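Local coordinates for Orf c02003 protein (Sulfolobus solfataricus P2, PDB 2Q00), which is of unknown function but belongs to the archaeal PaREP1/PaREP8 family and folds as a small helical protein, at residues Glu28-Ala33 with Trp87-Glu92. Residues are numbered along the deposited sequence; the frame is centred on the assembly and turned at random.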
# COMPACT_ATOMS: atom_id res chain seq x y z
N GLU A 28 4.74 7.04 -5.59
CA GLU A 28 3.31 7.04 -5.82
C GLU A 28 2.78 5.66 -6.20
O GLU A 28 1.68 5.28 -5.78
CB GLU A 28 2.95 8.07 -6.90
CG GLU A 28 1.44 8.32 -7.03
CD GLU A 28 0.70 8.30 -5.68
OE1 GLU A 28 1.14 8.99 -4.73
OE2 GLU A 28 -0.32 7.60 -5.58
N LYS A 29 3.55 4.90 -6.98
CA LYS A 29 3.12 3.57 -7.38
C LYS A 29 3.18 2.62 -6.21
O LYS A 29 2.32 1.73 -6.06
CB LYS A 29 3.96 3.04 -8.54
CG LYS A 29 3.34 3.28 -9.91
CD LYS A 29 3.52 4.70 -10.40
CE LYS A 29 2.28 5.18 -11.16
NZ LYS A 29 1.69 4.15 -12.06
N TYR A 30 4.20 2.80 -5.36
CA TYR A 30 4.34 1.96 -4.18
C TYR A 30 3.15 2.23 -3.27
O TYR A 30 2.62 1.32 -2.65
CB TYR A 30 5.63 2.29 -3.43
CG TYR A 30 6.88 1.68 -4.02
CD1 TYR A 30 7.02 0.30 -4.11
CD2 TYR A 30 7.94 2.49 -4.47
CE1 TYR A 30 8.18 -0.27 -4.64
CE2 TYR A 30 9.10 1.93 -5.00
CZ TYR A 30 9.22 0.54 -5.08
OH TYR A 30 10.36 -0.05 -5.58
N TYR A 31 2.75 3.49 -3.19
CA TYR A 31 1.61 3.83 -2.34
C TYR A 31 0.34 3.21 -2.92
O TYR A 31 -0.45 2.62 -2.20
CB TYR A 31 1.45 5.35 -2.23
CG TYR A 31 0.27 5.75 -1.38
CD1 TYR A 31 0.22 5.43 -0.02
CD2 TYR A 31 -0.82 6.43 -1.94
CE1 TYR A 31 -0.87 5.77 0.76
CE2 TYR A 31 -1.92 6.78 -1.16
CZ TYR A 31 -1.94 6.44 0.19
OH TYR A 31 -3.03 6.74 0.95
N LYS A 32 0.14 3.35 -4.23
CA LYS A 32 -1.03 2.77 -4.88
C LYS A 32 -1.03 1.26 -4.67
O LYS A 32 -2.09 0.67 -4.49
CB LYS A 32 -1.04 3.10 -6.37
CG LYS A 32 -1.45 4.53 -6.67
CD LYS A 32 -1.49 4.79 -8.17
CE LYS A 32 -2.01 6.20 -8.49
NZ LYS A 32 -2.12 6.37 -9.98
N ALA A 33 0.15 0.66 -4.68
CA ALA A 33 0.27 -0.78 -4.44
C ALA A 33 -0.26 -1.07 -3.05
O ALA A 33 -0.95 -2.06 -2.82
CB ALA A 33 1.75 -1.24 -4.56
N TRP A 87 1.99 5.60 3.67
CA TRP A 87 1.55 6.99 3.80
C TRP A 87 2.75 7.92 3.66
O TRP A 87 2.67 8.93 2.95
CB TRP A 87 0.85 7.19 5.15
CG TRP A 87 0.23 8.55 5.34
CD1 TRP A 87 0.60 9.51 6.24
CD2 TRP A 87 -0.85 9.12 4.58
NE1 TRP A 87 -0.17 10.65 6.08
CE2 TRP A 87 -1.06 10.43 5.07
CE3 TRP A 87 -1.65 8.65 3.53
CZ2 TRP A 87 -2.04 11.28 4.53
CZ3 TRP A 87 -2.62 9.50 3.00
CH2 TRP A 87 -2.81 10.80 3.50
N THR A 88 3.85 7.58 4.31
CA THR A 88 5.07 8.40 4.26
C THR A 88 5.55 8.54 2.83
O THR A 88 5.96 9.62 2.38
CB THR A 88 6.23 7.79 5.04
OG1 THR A 88 5.85 7.59 6.41
CG2 THR A 88 7.45 8.71 4.97
N LEU A 89 5.53 7.42 2.11
CA LEU A 89 5.94 7.43 0.72
C LEU A 89 5.02 8.39 -0.02
O LEU A 89 5.48 9.19 -0.85
CB LEU A 89 5.82 6.01 0.12
CG LEU A 89 6.99 5.07 0.42
CD1 LEU A 89 6.69 3.66 0.00
CD2 LEU A 89 8.20 5.60 -0.32
N HIS A 90 3.73 8.32 0.28
CA HIS A 90 2.74 9.16 -0.37
C HIS A 90 2.97 10.66 -0.15
O HIS A 90 3.14 11.42 -1.10
CB HIS A 90 1.34 8.79 0.12
CG HIS A 90 0.24 9.48 -0.62
ND1 HIS A 90 -0.99 9.76 -0.04
CD2 HIS A 90 0.17 9.94 -1.89
CE1 HIS A 90 -1.76 10.36 -0.93
NE2 HIS A 90 -1.09 10.48 -2.06
N VAL A 91 2.98 11.07 1.12
CA VAL A 91 3.17 12.48 1.46
C VAL A 91 4.58 13.01 1.18
O VAL A 91 4.81 13.71 0.19
CB VAL A 91 2.84 12.74 2.94
CG1 VAL A 91 3.09 14.20 3.28
CG2 VAL A 91 1.39 12.38 3.21
N GLU A 92 5.52 12.67 2.05
CA GLU A 92 6.91 13.12 1.91
C GLU A 92 7.58 12.73 0.60
O GLU A 92 8.51 13.40 0.15
CB GLU A 92 7.73 12.57 3.08
CG GLU A 92 7.41 13.24 4.39
CD GLU A 92 8.09 12.56 5.56
OE1 GLU A 92 9.30 12.30 5.47
OE2 GLU A 92 7.40 12.30 6.57
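Tyr31 and His90 meet where two roughly antiparallel helical segments, 28-33 and 87-92, come within 8.3 Å axis to axis at 142°. Their rings form an offset stack, the planes only 7° from parallel and the centroids 3.9 Å apart. CG of Tyr31 stands anti to the backbone N (chi1 179°), and one face of the ring beyond it receives both the imidazole and His90 CB, a CH-pi contact with CB over the ring centre. A broad, flat phenol suits this place because it can take ring and methylene together. Tyr31 OH meets the edge of the Trp87 indole, 3.5 Å from Trp87 CZ3. Glu28 OE1, buried without a hydrogen-bond partner in the model, lies 3.1 Å from His90 CD2, whose probably polarised C-H may offer weak electrostatic compensation. One methyl of the branched Leu89, CD1, packs on Tyr30 CB at 3.8 Å, apolar against apolar. An alanine at Tyr31 would probably open a gap between the helices and leave the imidazole without its stacking partner. Trp83, also on helix 79-95, and loop residue Arg59 touch Tyr31 too, whereas Tyr30 hydrogen-bonds Glu15 on helix 6-19 and Leu89 packs on helix 101-122, joining the pair to the rest of the all-helical fold.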